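PDB 5VPR: cysteine desulfurase from Elizabethkingia anophelis NUHP1, which probably catalyses the pyridoxal phosphate-dependent removal of sulfur or selenium from cysteine and its selenium analogue, leaving alanine and passing sulfur to a carrier. Local coordinates for residues A182-V186 with N337-S343. Sequence-based numbering, arbitrary orientation.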
ATOM      1  N   ALA A 182      -8.310  -5.625  -2.399  1.00 52.49           N
ATOM      2  CA  ALA A 182      -9.448  -5.874  -3.279  1.00 58.00           C
ATOM      3  C   ALA A 182     -10.633  -4.982  -2.929  1.00 60.99           C
ATOM      4  O   ALA A 182     -11.253  -4.381  -3.815  1.00 60.77           O
ATOM      5  CB  ALA A 182      -9.858  -7.344  -3.199  1.00 60.91           C
ATOM      6  N   LEU A 183     -10.963  -4.886  -1.642  1.00 59.03           N
ATOM      7  CA  LEU A 183     -12.133  -4.148  -1.191  1.00 59.19           C
ATOM      8  C   LEU A 183     -11.797  -2.842  -0.482  1.00 51.23           C
ATOM      9  O   LEU A 183     -12.696  -2.019  -0.289  1.00 53.96           O
ATOM     10  CB  LEU A 183     -12.985  -5.024  -0.260  1.00 57.69           C
ATOM     11  CG  LEU A 183     -13.567  -6.304  -0.857  1.00 69.83           C
ATOM     12  CD1 LEU A 183     -14.321  -7.091   0.203  1.00 81.59           C
ATOM     13  CD2 LEU A 183     -14.489  -5.982  -2.034  1.00 67.38           C
ATOM     14  N   GLY A 184     -10.540  -2.620  -0.108  1.00 51.65           N
ATOM     15  CA  GLY A 184     -10.191  -1.414   0.618  1.00 51.79           C
ATOM     16  C   GLY A 184     -10.605  -1.410   2.074  1.00 50.96           C
ATOM     17  O   GLY A 184     -10.621  -0.350   2.702  1.00 46.99           O
ATOM     18  N   ILE A 185     -10.946  -2.566   2.637  1.00 50.43           N
ATOM     19  CA  ILE A 185     -11.421  -2.604   4.015  1.00 47.25           C
ATOM     20  C   ILE A 185     -10.269  -2.312   4.964  1.00 45.94           C
ATOM     21  O   ILE A 185      -9.181  -2.882   4.839  1.00 41.57           O
ATOM     22  CB  ILE A 185     -12.083  -3.956   4.312  1.00 50.34           C
ATOM     23  CG1 ILE A 185     -13.487  -3.959   3.688  1.00 58.33           C
ATOM     24  CG2 ILE A 185     -12.133  -4.213   5.824  1.00 50.76           C
ATOM     25  CD1 ILE A 185     -14.168  -5.302   3.616  1.00 61.41           C
ATOM     26  N   VAL A 186     -10.496  -1.395   5.902  1.00 43.96           N
ATOM     27  CA  VAL A 186      -9.510  -1.090   6.930  1.00 47.16           C
ATOM     28  C   VAL A 186      -9.637  -2.130   8.039  1.00 48.01           C
ATOM     29  O   VAL A 186     -10.645  -2.175   8.743  1.00 42.85           O
ATOM     30  CB  VAL A 186      -9.697   0.326   7.478  1.00 52.76           C
ATOM     31  CG1 VAL A 186      -8.707   0.590   8.629  1.00 45.05           C
ATOM     32  CG2 VAL A 186      -9.551   1.345   6.349  1.00 51.31           C
ATOM     33  N   ASN A 337     -15.767   0.224   7.076  1.00 63.13           N
ATOM     34  CA  ASN A 337     -14.801   1.314   7.018  1.00 58.29           C
ATOM     35  C   ASN A 337     -13.748   0.992   5.956  1.00 58.19           C
ATOM     36  O   ASN A 337     -13.071  -0.038   6.035  1.00 63.15           O
ATOM     37  CB  ASN A 337     -14.178   1.503   8.405  1.00 70.03           C
ATOM     38  CG  ASN A 337     -13.033   2.508   8.425  1.00 74.37           C
ATOM     39  OD1 ASN A 337     -12.929   3.376   7.557  1.00 85.51           O
ATOM     40  ND2 ASN A 337     -12.163   2.389   9.427  1.00 70.83           N
ATOM     41  N   ARG A 338     -13.621   1.852   4.945  1.00 57.18           N
ATOM     42  CA  ARG A 338     -12.791   1.539   3.796  1.00 50.09           C
ATOM     43  C   ARG A 338     -11.925   2.731   3.424  1.00 49.02           C
ATOM     44  O   ARG A 338     -12.270   3.885   3.692  1.00 63.63           O
ATOM     45  CB  ARG A 338     -13.623   1.124   2.575  1.00 54.61           C
ATOM     46  CG  ARG A 338     -14.477  -0.109   2.809  1.00 64.40           C
ATOM     47  CD  ARG A 338     -14.986  -0.681   1.494  1.00 63.70           C
ATOM     48  NE  ARG A 338     -15.509   0.353   0.609  1.00 68.71           N
ATOM     49  CZ  ARG A 338     -16.691   0.938   0.756  1.00 77.23           C
ATOM     50  NH1 ARG A 338     -17.485   0.600   1.763  1.00 76.27           N
ATOM     51  NH2 ARG A 338     -17.074   1.866  -0.103  1.00 85.50           N
ATOM     52  N   ALA A 339     -10.792   2.431   2.800  1.00 48.48           N
ATOM     53  CA  ALA A 339      -9.819   3.435   2.385  1.00 56.18           C
ATOM     54  C   ALA A 339      -9.741   3.412   0.863  1.00 52.65           C
ATOM     55  O   ALA A 339      -9.165   2.493   0.276  1.00 58.61           O
ATOM     56  CB  ALA A 339      -8.454   3.185   3.019  1.00 61.13           C
ATOM     57  N   GLY A 340     -10.370   4.402   0.236  1.00 53.49           N
ATOM     58  CA  GLY A 340     -10.128   4.741  -1.154  1.00 70.74           C
ATOM     59  C   GLY A 340     -10.592   3.761  -2.211  1.00 62.21           C
ATOM     60  O   GLY A 340     -10.152   3.872  -3.353  1.00 62.03           O
ATOM     61  N   VAL A 341     -11.472   2.815  -1.885  1.00 54.43           N
ATOM     62  CA  VAL A 341     -11.852   1.764  -2.828  1.00 48.97           C
ATOM     63  C   VAL A 341     -13.366   1.569  -2.781  1.00 49.84           C
ATOM     64  O   VAL A 341     -13.917   1.286  -1.711  1.00 49.86           O
ATOM     65  CB  VAL A 341     -11.149   0.429  -2.519  1.00 45.12           C
ATOM     66  CG1 VAL A 341     -11.633  -0.648  -3.472  1.00 47.18           C
ATOM     67  CG2 VAL A 341      -9.614   0.560  -2.584  1.00 42.06           C
ATOM     68  N   VAL A 342     -14.035   1.691  -3.935  1.00 45.91           N
ATOM     69  CA  VAL A 342     -15.414   1.229  -4.125  1.00 45.31           C
ATOM     70  C   VAL A 342     -15.387   0.034  -5.069  1.00 55.44           C
ATOM     71  O   VAL A 342     -15.040   0.178  -6.254  1.00 45.20           O
ATOM     72  CB  VAL A 342     -16.339   2.306  -4.719  1.00 56.81           C
ATOM     73  CG1 VAL A 342     -17.802   1.939  -4.465  1.00 53.70           C
ATOM     74  CG2 VAL A 342     -16.015   3.679  -4.218  1.00 63.16           C
ATOM     75  N   SER A 343     -15.794  -1.125  -4.568  1.00 59.34           N
ATOM     76  CA  SER A 343     -15.954  -2.319  -5.385  1.00 64.72           C
ATOM     77  C   SER A 343     -17.435  -2.587  -5.585  1.00 62.26           C
ATOM     78  O   SER A 343     -18.231  -2.435  -4.655  1.00 70.85           O
ATOM     79  CB  SER A 343     -15.281  -3.531  -4.743  1.00 65.18           C
ATOM     80  OG  SER A 343     -13.884  -3.436  -4.886  1.00 71.22           O
TER
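Val186 lies over the backbone of Arg338 and Ala339. Its CG2 is 4.0 Å from Ala339 CB and 3.9 Å from Ala339 N. Beneath this apolar patch the two backbones pair for one short step. Ala339 N donates to Gly184 O at 2.8 Å, and Val186 N donates to Asn337 O at 2.9 Å. Both bonds are close to straight. They flank Ile185 and Arg338, a non-hydrogen-bonded antiparallel pair with CA atoms 4.4 Å apart. This is an isolated bridge, not an extended sheet. Beyond it Gly340, at positive phi, turns the chain into strand 341-345.

Gly184 also has positive phi and fits close to Val341, with Gly184 CA 3.8 Å from Val341 CB. A beta carbon here would clash with that valine. The Arg338 side chain runs alongside Ile185, and its CD comes to 3.2 Å from Leu183 O. Its NE bonds to Val341 O at 3.0 Å, across the turn at Gly340, while NH2 bonds to Gln320. At the far end Ser343 OG donates to Ala182 O at 3.0 Å, and Leu183 CD2 meets Ser343 CB at 3.7 Å.

The contact joins the two lobes of a fold-type I pyridoxal phosphate enzyme. Residues 182-186 belong to the loop between strand 171-177 of the large seven-stranded sheet and helix 189-199. Residues 337-340 lead into, and 341-343 begin, the middle strand of the small antiparallel sheet, between strands 330-331 and 386-389. Val342 points away from the loop and packs on helix 305-324, while Val341 touches strand 386-389.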